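Local coordinates for putative ubiquinone biosynthesis protein (Nostoc punctiforme, PDB 3MSQ) that is a Coq4-family protein that probably takes part in quinone biosynthesis, its own activity not established, at residues M48-V53 with D113-L118; F39-D44 with Y117-W122; R69-P74 with V109-D114. All coordinates share one frame; numbering follows the deposited sequence.

In the fold
The three contacts tie successive parts of an all-helical Coq4-type chain to helix 114-133 and the loop before it. Along the chain come residues 39-44 (contact 2), 48-53 (contact 1) and 69-74 (contact 3), and their partners all fall within 109-122. Contacts 1 and 2 lie closest, with centres about 8 Å apart, and use consecutive helices, 32-42 and 47-56, against the first two turns of helix 114-133. Contact 3, its centre about 12 and 11 Å from theirs, is nested inside the loop contact 2 closes. Tyr117, on the helix segments of contacts 1 and 2, touches the loops of contact 3, its OH probably hydrogen-bonded to Trp70 O, so three parts of the chain meet one helix start.

Contact 1 (M48-V53 with D113-L118); sequences MAQLAV and DDISYL
Helix 47-56 crosses the first turn of helix 114-133 steeply: the axes of the two short segments pass 9.9 Å apart with an angle of 78° between their directions. The close-packed part is built on Val53, whose two methyls divide the work. With CG1 anti to the backbone N (chi1 165°), that methyl reaches Asp114 CB at 3.5 Å. CG2, beside the backbone N, meets Ile115 CG1 at 3.8 Å and, a turn further along the partner helix, Leu118 CD2 at 4.0 Å. Val53 crosses Asp114 and Ile115 at about a right angle, whereas it and Leu118 run past each other in opposite directions. The buried Ala49 adds its CB, 3.9 Å from Ile115 CD1.

On the partly exposed side the packing is looser. The same Ile115 CD1 lies 3.5 Å from Gln50 OE1, so a methyl rather than a polar group faces the amide oxygen. The Gln50 chain is bent at chi2, and its NE2 bonds back to Asp54 on its own helix. Asp114 offers its methylene to Val53 and directs OD2 to a salt bridge with Lys57. Elsewhere on helix 47-56, selenomethionine Met48 packs on helix 156-172 and on Ser170 of a second subunit.

The helix start is finished by Asp113 at the N-cap. Its OD1 accepts a nearly straight bond from Ser116 N (3.0 Å, 166° at the hydrogen), which comes from above the carboxylate plane, and a second, through the anti lone pair, from Ser116 OG at 2.6 Å. The two segments thus join by apolar contact without any hydrogen bond between them, while Gln50 NE2 and Asp114 OD2 turn to Asp54 and Lys57; the doubly gripped Asp113 carboxylate would probably favour its charged form beside the positive helix end.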
HETATM    1  N   MSE A  48      12.186   4.729 -15.855  1.00 63.21           N
HETATM    2  CA  MSE A  48      12.204   6.197 -15.835  1.00 64.94           C
HETATM    3  C   MSE A  48      13.569   6.701 -15.399  1.00 63.57           C
HETATM    4  O   MSE A  48      13.993   7.738 -15.891  1.00 64.29           O
HETATM    5  CB  MSE A  48      11.057   6.768 -14.948  1.00 69.47           C
HETATM    6  CG  MSE A  48      11.122   8.309 -14.683  1.00 79.17           C
HETATM    7 SE   MSE A  48      10.046   9.556 -15.811  0.75 90.31          SE
HETATM    8  CE  MSE A  48      10.699  11.293 -15.185  1.00 86.35           C
ATOM      9  N   ALA A  49      14.273   5.958 -14.530  1.00 56.41           N
ATOM     10  CA  ALA A  49      15.624   6.308 -14.066  1.00 54.38           C
ATOM     11  C   ALA A  49      16.572   6.385 -15.267  1.00 56.43           C
ATOM     12  O   ALA A  49      17.202   7.422 -15.481  1.00 56.85           O
ATOM     13  CB  ALA A  49      16.122   5.284 -13.044  1.00 54.72           C
ATOM     14  N   GLN A  50      16.591   5.332 -16.102  1.00 50.69           N
ATOM     15  CA  GLN A  50      17.423   5.262 -17.290  1.00 49.59           C
ATOM     16  C   GLN A  50      17.020   6.274 -18.365  1.00 53.08           C
ATOM     17  O   GLN A  50      17.888   6.883 -18.992  1.00 52.36           O
ATOM     18  CB  GLN A  50      17.434   3.835 -17.846  1.00 51.34           C
ATOM     19  CG  GLN A  50      18.531   3.585 -18.890  1.00 53.08           C
ATOM     20  CD  GLN A  50      19.909   3.985 -18.398  1.00 65.66           C
ATOM     21  OE1 GLN A  50      20.421   3.461 -17.400  1.00 62.78           O
ATOM     22  NE2 GLN A  50      20.526   4.958 -19.059  1.00 48.79           N
ATOM     23  N   LEU A  51      15.717   6.437 -18.577  1.00 50.58           N
ATOM     24  CA  LEU A  51      15.158   7.353 -19.556  1.00 52.26           C
ATOM     25  C   LEU A  51      15.517   8.804 -19.225  1.00 55.47           C
ATOM     26  O   LEU A  51      15.866   9.554 -20.145  1.00 54.68           O
ATOM     27  CB  LEU A  51      13.651   7.169 -19.579  1.00 53.65           C
ATOM     28  CG  LEU A  51      13.022   7.071 -20.949  1.00 60.61           C
ATOM     29  CD1 LEU A  51      12.853   5.617 -21.359  1.00 61.51           C
ATOM     30  CD2 LEU A  51      11.691   7.795 -20.968  1.00 64.10           C
ATOM     31  N   ALA A  52      15.459   9.189 -17.908  1.00 50.88           N
ATOM     32  CA  ALA A  52      15.842  10.515 -17.402  1.00 50.11           C
ATOM     33  C   ALA A  52      17.307  10.804 -17.754  1.00 54.83           C
ATOM     34  O   ALA A  52      17.628  11.889 -18.242  1.00 55.85           O
ATOM     35  CB  ALA A  52      15.658  10.583 -15.894  1.00 50.13           C
ATOM     36  N   VAL A  53      18.185   9.814 -17.537  1.00 49.98           N
ATOM     37  CA  VAL A  53      19.599   9.907 -17.865  1.00 49.02           C
ATOM     38  C   VAL A  53      19.760  10.056 -19.397  1.00 53.03           C
ATOM     39  O   VAL A  53      20.462  10.960 -19.841  1.00 54.23           O
ATOM     40  CB  VAL A  53      20.354   8.695 -17.296  1.00 51.96           C
ATOM     41  CG1 VAL A  53      21.732   8.574 -17.929  1.00 52.36           C
ATOM     42  CG2 VAL A  53      20.448   8.782 -15.773  1.00 50.25           C
ATOM     43  N   ASP A 113      27.981   4.567 -12.038  1.00 53.72           N
ATOM     44  CA  ASP A 113      27.344   4.687 -13.360  1.00 52.70           C
ATOM     45  C   ASP A 113      26.631   6.026 -13.519  1.00 54.58           C
ATOM     46  O   ASP A 113      26.758   6.878 -12.634  1.00 55.01           O
ATOM     47  CB  ASP A 113      26.400   3.492 -13.618  1.00 54.60           C
ATOM     48  CG  ASP A 113      25.143   3.382 -12.757  1.00 59.80           C
ATOM     49  OD1 ASP A 113      25.070   4.066 -11.709  1.00 59.30           O
ATOM     50  OD2 ASP A 113      24.239   2.607 -13.129  1.00 61.20           O
ATOM     51  N   ASP A 114      25.879   6.227 -14.627  1.00 49.07           N
ATOM     52  CA  ASP A 114      25.190   7.505 -14.835  1.00 47.56           C
ATOM     53  C   ASP A 114      24.056   7.767 -13.843  1.00 51.56           C
ATOM     54  O   ASP A 114      23.867   8.929 -13.462  1.00 51.97           O
ATOM     55  CB  ASP A 114      24.716   7.688 -16.276  1.00 49.54           C
ATOM     56  CG  ASP A 114      25.771   7.697 -17.384  1.00 60.65           C
ATOM     57  OD1 ASP A 114      26.904   8.244 -17.150  1.00 60.84           O
ATOM     58  OD2 ASP A 114      25.431   7.282 -18.522  1.00 62.94           O
ATOM     59  N   ILE A 115      23.303   6.710 -13.417  1.00 46.12           N
ATOM     60  CA  ILE A 115      22.216   6.857 -12.429  1.00 44.60           C
ATOM     61  C   ILE A 115      22.776   7.247 -11.027  1.00 48.15           C
ATOM     62  O   ILE A 115      22.273   8.194 -10.415  1.00 46.60           O
ATOM     63  CB  ILE A 115      21.297   5.607 -12.413  1.00 47.20           C
ATOM     64  CG1 ILE A 115      20.424   5.579 -13.679  1.00 47.04           C
ATOM     65  CG2 ILE A 115      20.455   5.521 -11.127  1.00 43.95           C
ATOM     66  CD1 ILE A 115      19.787   4.224 -14.011  1.00 47.09           C
ATOM     67  N   SER A 116      23.852   6.559 -10.555  1.00 45.10           N
ATOM     68  CA  SER A 116      24.487   6.912  -9.284  1.00 44.31           C
ATOM     69  C   SER A 116      25.152   8.292  -9.403  1.00 48.56           C
ATOM     70  O   SER A 116      25.159   9.060  -8.433  1.00 49.30           O
ATOM     71  CB  SER A 116      25.457   5.836  -8.809  1.00 45.64           C
ATOM     72  OG  SER A 116      26.330   5.411  -9.838  1.00 54.54           O
ATOM     73  N   TYR A 117      25.631   8.636 -10.619  1.00 43.02           N
ATOM     74  CA  TYR A 117      26.169   9.968 -10.840  1.00 42.42           C
ATOM     75  C   TYR A 117      25.072  11.071 -10.667  1.00 47.38           C
ATOM     76  O   TYR A 117      25.263  12.013  -9.908  1.00 47.84           O
ATOM     77  CB  TYR A 117      26.867  10.102 -12.205  1.00 42.59           C
ATOM     78  CG  TYR A 117      27.191  11.552 -12.489  1.00 43.75           C
ATOM     79  CD1 TYR A 117      27.976  12.295 -11.613  1.00 45.89           C
ATOM     80  CD2 TYR A 117      26.624  12.213 -13.571  1.00 44.49           C
ATOM     81  CE1 TYR A 117      28.183  13.658 -11.801  1.00 46.25           C
ATOM     82  CE2 TYR A 117      26.876  13.564 -13.805  1.00 45.45           C
ATOM     83  CZ  TYR A 117      27.654  14.284 -12.912  1.00 50.78           C
ATOM     84  OH  TYR A 117      27.886  15.624 -13.099  1.00 51.30           O
ATOM     85  N   LEU A 118      23.963  10.968 -11.397  1.00 44.16           N
ATOM     86  CA  LEU A 118      22.874  11.944 -11.347  1.00 43.84           C
ATOM     87  C   LEU A 118      22.317  12.099  -9.944  1.00 48.32           C
ATOM     88  O   LEU A 118      21.958  13.201  -9.561  1.00 47.33           O
ATOM     89  CB  LEU A 118      21.770  11.552 -12.332  1.00 43.78           C
ATOM     90  CG  LEU A 118      20.545  12.460 -12.426  1.00 46.68           C
ATOM     91  CD1 LEU A 118      20.915  13.867 -12.832  1.00 46.22           C
ATOM     92  CD2 LEU A 118      19.497  11.861 -13.360  1.00 47.92           C
TER

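Contact 2 (F39-D44 with Y117-W122); sequences FEDALD and YLKMLW
Lys119 reaches across from helix 114-133 and places its ammonium between two carboxylates that approach it from different geometries. CG is anti to the backbone N (chi1 -160°) and the chain bends at chi3, which brings NZ within 2.6 Å of Asp44 OD2 and 2.8 Å of Asp41 OD1. Asp44 receives it on the syn lone pair, the side of its other oxygen. Asp41 is met from well above its carboxylate plane, 58° out of it, so one ammonium joins the two acids into a salt-bridge network. Both aspartates cross the lysine chain at about a right angle. Asp41 OD1 has a second cationic partner, Arg123, and two positive groups on this oxygen would be expected to keep it ionised.

Glu40 lies alongside instead, sliding past Lys119 in the opposite direction, with OE2 3.4 Å from the aliphatic CG; the same OE2 stays 6.1 Å from Lys119 NZ, not in contact with it. The Glu40 carboxylate stands almost perpendicular to the Trp122 indole, the planes being 89° apart. OE1 sits at the ring edge, in its plane, 3.7 Å from NE1, while OE2 comes obliquely to within 3.4 Å of CD1.

On the ring itself, Trp122 stacks with His126, the first histidine of the His-Asp-x-x-His sequence that in Coq4 relatives is linked to a probable metal site. The contact is largely buried: it joins helix 32-42 and the turn that follows it to helix 114-133, while Ile157 of helix 156-172 packs on Glu40 and Leu43, and Phe39 lies against helix 11-23.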
ATOM      1  N   PHE A  39      13.715   6.241  -0.793  1.00 47.52           N
ATOM      2  CA  PHE A  39      12.759   6.255  -1.902  1.00 47.38           C
ATOM      3  C   PHE A  39      13.482   6.471  -3.235  1.00 54.39           C
ATOM      4  O   PHE A  39      13.291   5.690  -4.177  1.00 54.11           O
ATOM      5  CB  PHE A  39      11.681   7.331  -1.674  1.00 48.44           C
ATOM      6  CG  PHE A  39      10.568   7.426  -2.697  1.00 49.36           C
ATOM      7  CD1 PHE A  39      10.238   6.340  -3.505  1.00 52.59           C
ATOM      8  CD2 PHE A  39       9.812   8.581  -2.811  1.00 51.00           C
ATOM      9  CE1 PHE A  39       9.220   6.436  -4.449  1.00 53.31           C
ATOM     10  CE2 PHE A  39       8.791   8.673  -3.750  1.00 53.42           C
ATOM     11  CZ  PHE A  39       8.498   7.600  -4.559  1.00 51.93           C
ATOM     12  N   GLU A  40      14.324   7.526  -3.293  1.00 52.49           N
ATOM     13  CA  GLU A  40      15.152   7.908  -4.432  1.00 52.06           C
ATOM     14  C   GLU A  40      15.921   6.699  -4.938  1.00 54.56           C
ATOM     15  O   GLU A  40      15.938   6.446  -6.141  1.00 55.27           O
ATOM     16  CB  GLU A  40      16.146   8.971  -3.962  1.00 53.81           C
ATOM     17  CG  GLU A  40      16.060  10.290  -4.695  1.00 68.52           C
ATOM     18  CD  GLU A  40      17.309  11.122  -4.506  1.00 95.26           C
ATOM     19  OE1 GLU A  40      17.441  11.787  -3.450  1.00 83.85           O
ATOM     20  OE2 GLU A  40      18.180  11.064  -5.403  1.00 91.18           O
ATOM     21  N   ASP A  41      16.538   5.949  -4.004  1.00 49.50           N
ATOM     22  CA  ASP A  41      17.324   4.731  -4.243  1.00 49.40           C
ATOM     23  C   ASP A  41      16.480   3.624  -4.887  1.00 52.81           C
ATOM     24  O   ASP A  41      16.945   2.929  -5.796  1.00 51.02           O
ATOM     25  CB  ASP A  41      17.960   4.223  -2.921  1.00 51.33           C
ATOM     26  CG  ASP A  41      19.042   5.098  -2.288  1.00 62.33           C
ATOM     27  OD1 ASP A  41      19.434   6.124  -2.913  1.00 61.25           O
ATOM     28  OD2 ASP A  41      19.478   4.777  -1.159  1.00 71.82           O
ATOM     29  N   ALA A  42      15.234   3.465  -4.412  1.00 51.01           N
ATOM     30  CA  ALA A  42      14.311   2.449  -4.913  1.00 51.47           C
ATOM     31  C   ALA A  42      13.850   2.728  -6.352  1.00 57.72           C
ATOM     32  O   ALA A  42      13.401   1.807  -7.041  1.00 58.99           O
ATOM     33  CB  ALA A  42      13.130   2.333  -3.988  1.00 52.11           C
ATOM     34  N   LEU A  43      13.987   3.989  -6.815  1.00 52.59           N
ATOM     35  CA  LEU A  43      13.585   4.360  -8.163  1.00 50.90           C
ATOM     36  C   LEU A  43      14.693   4.100  -9.183  1.00 55.26           C
ATOM     37  O   LEU A  43      14.423   4.118 -10.382  1.00 57.49           O
ATOM     38  CB  LEU A  43      13.110   5.819  -8.228  1.00 49.89           C
ATOM     39  CG  LEU A  43      11.964   6.233  -7.337  1.00 54.07           C
ATOM     40  CD1 LEU A  43      11.855   7.746  -7.289  1.00 53.85           C
ATOM     41  CD2 LEU A  43      10.645   5.595  -7.781  1.00 55.57           C
ATOM     42  N   ASP A  44      15.922   3.838  -8.729  1.00 49.88           N
ATOM     43  CA  ASP A  44      17.068   3.578  -9.615  1.00 49.57           C
ATOM     44  C   ASP A  44      16.892   2.354 -10.517  1.00 53.74           C
ATOM     45  O   ASP A  44      17.477   2.283 -11.605  1.00 53.41           O
ATOM     46  CB  ASP A  44      18.352   3.405  -8.790  1.00 51.49           C
ATOM     47  CG  ASP A  44      18.811   4.611  -7.972  1.00 64.57           C
ATOM     48  OD1 ASP A  44      18.279   5.753  -8.203  1.00 62.83           O
ATOM     49  OD2 ASP A  44      19.721   4.433  -7.131  1.00 73.70           O
ATOM     50  N   TYR A 117      25.631   8.636 -10.619  1.00 43.02           N
ATOM     51  CA  TYR A 117      26.169   9.968 -10.840  1.00 42.42           C
ATOM     52  C   TYR A 117      25.072  11.071 -10.667  1.00 47.38           C
ATOM     53  O   TYR A 117      25.263  12.013  -9.908  1.00 47.84           O
ATOM     54  CB  TYR A 117      26.867  10.102 -12.205  1.00 42.59           C
ATOM     55  CG  TYR A 117      27.191  11.552 -12.489  1.00 43.75           C
ATOM     56  CD1 TYR A 117      27.976  12.295 -11.613  1.00 45.89           C
ATOM     57  CD2 TYR A 117      26.624  12.213 -13.571  1.00 44.49           C
ATOM     58  CE1 TYR A 117      28.183  13.658 -11.801  1.00 46.25           C
ATOM     59  CE2 TYR A 117      26.876  13.564 -13.805  1.00 45.45           C
ATOM     60  CZ  TYR A 117      27.654  14.284 -12.912  1.00 50.78           C
ATOM     61  OH  TYR A 117      27.886  15.624 -13.099  1.00 51.30           O
ATOM     62  N   LEU A 118      23.963  10.968 -11.397  1.00 44.16           N
ATOM     63  CA  LEU A 118      22.874  11.944 -11.347  1.00 43.84           C
ATOM     64  C   LEU A 118      22.317  12.099  -9.944  1.00 48.32           C
ATOM     65  O   LEU A 118      21.958  13.201  -9.561  1.00 47.33           O
ATOM     66  CB  LEU A 118      21.770  11.552 -12.332  1.00 43.78           C
ATOM     67  CG  LEU A 118      20.545  12.460 -12.426  1.00 46.68           C
ATOM     68  CD1 LEU A 118      20.915  13.867 -12.832  1.00 46.22           C
ATOM     69  CD2 LEU A 118      19.497  11.861 -13.360  1.00 47.92           C
ATOM     70  N   LYS A 119      22.291  11.004  -9.170  1.00 46.31           N
ATOM     71  CA  LYS A 119      21.828  10.992  -7.786  1.00 46.02           C
ATOM     72  C   LYS A 119      22.746  11.882  -6.956  1.00 50.24           C
ATOM     73  O   LYS A 119      22.253  12.745  -6.231  1.00 48.82           O
ATOM     74  CB  LYS A 119      21.851   9.549  -7.270  1.00 49.04           C
ATOM     75  CG  LYS A 119      20.988   9.290  -6.053  1.00 48.31           C
ATOM     76  CD  LYS A 119      20.517   7.840  -6.021  1.00 45.64           C
ATOM     77  CE  LYS A 119      21.510   6.959  -5.386  1.00 52.37           C
ATOM     78  NZ  LYS A 119      20.961   5.612  -5.196  1.00 70.73           N
HETATM   79  N   MSE A 120      24.082  11.708  -7.113  1.00 48.70           N
HETATM   80  CA  MSE A 120      25.089  12.488  -6.396  1.00 49.49           C
HETATM   81  C   MSE A 120      25.069  13.936  -6.834  1.00 53.20           C
HETATM   82  O   MSE A 120      24.989  14.799  -5.966  1.00 54.03           O
HETATM   83  CB  MSE A 120      26.483  11.859  -6.479  1.00 52.56           C
HETATM   84  CG  MSE A 120      26.585  10.537  -5.693  1.00 60.70           C
HETATM   85 SE   MSE A 120      26.013  10.692  -3.835  0.75 69.19          SE
HETATM   86  CE  MSE A 120      27.678  11.659  -3.255  1.00 66.77           C
ATOM     87  N   LEU A 121      25.004  14.211  -8.156  1.00 48.22           N
ATOM     88  CA  LEU A 121      24.918  15.592  -8.643  1.00 48.25           C
ATOM     89  C   LEU A 121      23.705  16.333  -8.012  1.00 58.32           C
ATOM     90  O   LEU A 121      23.828  17.458  -7.520  1.00 58.80           O
ATOM     91  CB  LEU A 121      24.866  15.635 -10.178  1.00 46.92           C
ATOM     92  CG  LEU A 121      24.735  17.027 -10.804  1.00 49.87           C
ATOM     93  CD1 LEU A 121      25.950  17.852 -10.550  1.00 50.55           C
ATOM     94  CD2 LEU A 121      24.421  16.955 -12.282  1.00 49.93           C
ATOM     95  N   TRP A 122      22.562  15.658  -7.997  1.00 58.04           N
ATOM     96  CA  TRP A 122      21.298  16.125  -7.459  1.00 59.82           C
ATOM     97  C   TRP A 122      21.426  16.469  -5.959  1.00 59.52           C
ATOM     98  O   TRP A 122      21.103  17.587  -5.563  1.00 56.56           O
ATOM     99  CB  TRP A 122      20.234  15.029  -7.716  1.00 60.59           C
ATOM    100  CG  TRP A 122      18.948  15.184  -6.974  1.00 63.02           C
ATOM    101  CD1 TRP A 122      18.483  14.404  -5.947  1.00 66.07           C
ATOM    102  CD2 TRP A 122      17.949  16.178  -7.218  1.00 63.41           C
ATOM    103  NE1 TRP A 122      17.263  14.875  -5.515  1.00 66.14           N
ATOM    104  CE2 TRP A 122      16.903  15.956  -6.290  1.00 67.74           C
ATOM    105  CE3 TRP A 122      17.830  17.231  -8.144  1.00 64.85           C
ATOM    106  CZ2 TRP A 122      15.750  16.753  -6.268  1.00 67.23           C
ATOM    107  CZ3 TRP A 122      16.699  18.032  -8.105  1.00 66.71           C
ATOM    108  CH2 TRP A 122      15.673  17.788  -7.183  1.00 67.49           C
TER

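Contact 3 (R69-P74 with V109-D114); sequences RWLPAP and VPVVDD
Arg69 lays one face of its guanidinium over the backbone carbonyl of Asp113, whose O lies 3.8 Å above the plane and over its centre. This is a surface loop-to-loop contact of the all-helical Coq4 fold: Arg69 leaves helix 60-68 with a positive phi (56°), and the facing loop runs into the N-cap of helix 114-133. Because CG is anti to the carbonyl carbon and the chain bends at chi2, the flat group is carried over to the backbone of segment 109-114. NH2 then sits 3.5 Å from Asp113 C.

Asp114 addresses the guanidinium from a different direction. Its OD1 is at the edge, near the plane, but 3.8 Å from Arg69 NH2, a long and weak salt bridge with the two planes 85° apart; the stronger partner of this carboxylate is Lys57, through OD2. Val111 CG1, anti to the backbone N, meets the guanidinium at NH1 obliquely and Arg69 CD more loosely.

Helix 114-133 lies against segment 69-74, Tyr117 touching Arg69 and Ser124 touching Leu71. Leu71 adds a looser apolar touch, CD1 lying 4.4 Å from Val111 CG2, whereas the closest approach of the two loops joins Arg69 NH1 to Val111 CG1 at 3.4 Å.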
ATOM      1  N   ARG A  69      31.834  13.767 -14.862  1.00 50.02           N
ATOM      2  CA  ARG A  69      31.285  13.239 -13.602  1.00 48.73           C
ATOM      3  C   ARG A  69      31.559  14.287 -12.538  1.00 55.14           C
ATOM      4  O   ARG A  69      32.079  13.999 -11.458  1.00 57.05           O
ATOM      5  CB  ARG A  69      31.807  11.847 -13.236  1.00 46.06           C
ATOM      6  CG  ARG A  69      31.430  10.771 -14.244  1.00 52.35           C
ATOM      7  CD  ARG A  69      30.063  10.207 -13.964  1.00 52.09           C
ATOM      8  NE  ARG A  69      29.741   9.007 -14.740  1.00 59.51           N
ATOM      9  CZ  ARG A  69      30.049   7.768 -14.367  1.00 67.13           C
ATOM     10  NH1 ARG A  69      30.755   7.555 -13.262  1.00 55.15           N
ATOM     11  NH2 ARG A  69      29.681   6.734 -15.111  1.00 47.18           N
ATOM     12  N   TRP A  70      31.263  15.544 -12.921  1.00 51.02           N
ATOM     13  CA  TRP A  70      31.452  16.767 -12.162  1.00 50.81           C
ATOM     14  C   TRP A  70      30.642  16.763 -10.894  1.00 54.01           C
ATOM     15  O   TRP A  70      29.431  16.509 -10.929  1.00 55.52           O
ATOM     16  CB  TRP A  70      31.076  18.002 -13.020  1.00 50.10           C
ATOM     17  CG  TRP A  70      31.292  19.306 -12.306  1.00 52.04           C
ATOM     18  CD1 TRP A  70      32.436  20.046 -12.291  1.00 55.96           C
ATOM     19  CD2 TRP A  70      30.377  19.966 -11.412  1.00 52.15           C
ATOM     20  NE1 TRP A  70      32.287  21.136 -11.454  1.00 55.95           N
ATOM     21  CE2 TRP A  70      31.038  21.103 -10.896  1.00 56.42           C
ATOM     22  CE3 TRP A  70      29.057  19.706 -10.994  1.00 53.26           C
ATOM     23  CZ2 TRP A  70      30.430  21.972  -9.995  1.00 55.66           C
ATOM     24  CZ3 TRP A  70      28.459  20.567 -10.095  1.00 54.54           C
ATOM     25  CH2 TRP A  70      29.143  21.686  -9.606  1.00 55.70           C
ATOM     26  N   LEU A  71      31.288  17.124  -9.781  1.00 47.35           N
ATOM     27  CA  LEU A  71      30.628  17.281  -8.482  1.00 45.25           C
ATOM     28  C   LEU A  71      31.226  18.524  -7.837  1.00 46.62           C
ATOM     29  O   LEU A  71      32.379  18.823  -8.115  1.00 46.94           O
ATOM     30  CB  LEU A  71      30.792  16.036  -7.603  1.00 45.40           C
ATOM     31  CG  LEU A  71      29.990  14.798  -8.018  1.00 48.80           C
ATOM     32  CD1 LEU A  71      30.450  13.590  -7.263  1.00 48.38           C
ATOM     33  CD2 LEU A  71      28.489  15.014  -7.860  1.00 47.61           C
ATOM     34  N   PRO A  72      30.469  19.313  -7.054  1.00 42.85           N
ATOM     35  CA  PRO A  72      31.026  20.561  -6.518  1.00 43.48           C
ATOM     36  C   PRO A  72      32.155  20.384  -5.500  1.00 50.80           C
ATOM     37  O   PRO A  72      32.149  19.447  -4.702  1.00 51.17           O
ATOM     38  CB  PRO A  72      29.804  21.268  -5.931  1.00 44.70           C
ATOM     39  CG  PRO A  72      28.875  20.183  -5.604  1.00 47.98           C
ATOM     40  CD  PRO A  72      29.064  19.139  -6.641  1.00 43.71           C
ATOM     41  N   ALA A  73      33.146  21.298  -5.563  1.00 48.93           N
ATOM     42  CA  ALA A  73      34.308  21.341  -4.684  1.00 49.48           C
ATOM     43  C   ALA A  73      33.866  21.587  -3.239  1.00 56.91           C
ATOM     44  O   ALA A  73      32.809  22.170  -3.017  1.00 57.06           O
ATOM     45  CB  ALA A  73      35.265  22.423  -5.142  1.00 50.33           C
ATOM     46  N   PRO A  74      34.612  21.108  -2.227  1.00 57.25           N
ATOM     47  CA  PRO A  74      34.168  21.347  -0.848  1.00 58.02           C
ATOM     48  C   PRO A  74      34.295  22.831  -0.482  1.00 63.99           C
ATOM     49  O   PRO A  74      35.158  23.552  -1.017  1.00 63.90           O
ATOM     50  CB  PRO A  74      35.088  20.448  -0.013  1.00 59.89           C
ATOM     51  CG  PRO A  74      36.326  20.318  -0.828  1.00 64.09           C
ATOM     52  CD  PRO A  74      35.891  20.360  -2.266  1.00 59.10           C
ATOM     53  N   VAL A 109      26.855   8.041  -1.781  1.00 73.95           N
ATOM     54  CA  VAL A 109      26.845   6.783  -2.545  1.00 71.52           C
ATOM     55  C   VAL A 109      28.083   6.772  -3.489  1.00 70.68           C
ATOM     56  O   VAL A 109      28.454   7.831  -4.017  1.00 68.85           O
ATOM     57  CB  VAL A 109      25.488   6.713  -3.322  1.00 74.53           C
ATOM     58  CG1 VAL A 109      25.542   5.854  -4.589  1.00 74.61           C
ATOM     59  CG2 VAL A 109      24.359   6.273  -2.416  1.00 74.18           C
ATOM     60  N   PRO A 110      28.733   5.610  -3.731  1.00 65.88           N
ATOM     61  CA  PRO A 110      29.863   5.607  -4.674  1.00 64.67           C
ATOM     62  C   PRO A 110      29.387   5.751  -6.120  1.00 65.66           C
ATOM     63  O   PRO A 110      28.483   5.024  -6.530  1.00 63.97           O
ATOM     64  CB  PRO A 110      30.546   4.267  -4.410  1.00 67.05           C
ATOM     65  CG  PRO A 110      29.498   3.387  -3.844  1.00 71.59           C
ATOM     66  CD  PRO A 110      28.457   4.255  -3.202  1.00 67.56           C
ATOM     67  N   VAL A 111      29.944   6.742  -6.871  1.00 61.68           N
ATOM     68  CA  VAL A 111      29.576   6.991  -8.279  1.00 59.71           C
ATOM     69  C   VAL A 111      30.158   5.857  -9.143  1.00 63.01           C
ATOM     70  O   VAL A 111      31.382   5.747  -9.342  1.00 62.81           O
ATOM     71  CB  VAL A 111      29.919   8.418  -8.777  1.00 61.57           C
ATOM     72  CG1 VAL A 111      29.646   8.578 -10.269  1.00 60.94           C
ATOM     73  CG2 VAL A 111      29.152   9.455  -7.990  1.00 60.38           C
ATOM     74  N   VAL A 112      29.251   4.990  -9.594  1.00 57.44           N
ATOM     75  CA  VAL A 112      29.542   3.757 -10.306  1.00 57.07           C
ATOM     76  C   VAL A 112      29.023   3.759 -11.755  1.00 58.80           C
ATOM     77  O   VAL A 112      29.576   3.056 -12.600  1.00 58.65           O
ATOM     78  CB  VAL A 112      29.014   2.592  -9.407  1.00 61.01           C
ATOM     79  CG1 VAL A 112      28.464   1.406 -10.199  1.00 61.70           C
ATOM     80  CG2 VAL A 112      30.074   2.152  -8.402  1.00 60.66           C
ATOM     81  N   ASP A 113      27.981   4.567 -12.038  1.00 53.72           N
ATOM     82  CA  ASP A 113      27.344   4.687 -13.360  1.00 52.70           C
ATOM     83  C   ASP A 113      26.631   6.026 -13.519  1.00 54.58           C
ATOM     84  O   ASP A 113      26.758   6.878 -12.634  1.00 55.01           O
ATOM     85  CB  ASP A 113      26.400   3.492 -13.618  1.00 54.60           C
ATOM     86  CG  ASP A 113      25.143   3.382 -12.757  1.00 59.80           C
ATOM     87  OD1 ASP A 113      25.070   4.066 -11.709  1.00 59.30           O
ATOM     88  OD2 ASP A 113      24.239   2.607 -13.129  1.00 61.20           O
ATOM     89  N   ASP A 114      25.879   6.227 -14.627  1.00 49.07           N
ATOM     90  CA  ASP A 114      25.190   7.505 -14.835  1.00 47.56           C
ATOM     91  C   ASP A 114      24.056   7.767 -13.843  1.00 51.56           C
ATOM     92  O   ASP A 114      23.867   8.929 -13.462  1.00 51.97           O
ATOM     93  CB  ASP A 114      24.716   7.688 -16.276  1.00 49.54           C
ATOM     94  CG  ASP A 114      25.771   7.697 -17.384  1.00 60.65           C
ATOM     95  OD1 ASP A 114      26.904   8.244 -17.150  1.00 60.84           O
ATOM     96  OD2 ASP A 114      25.431   7.282 -18.522  1.00 62.94           O
TER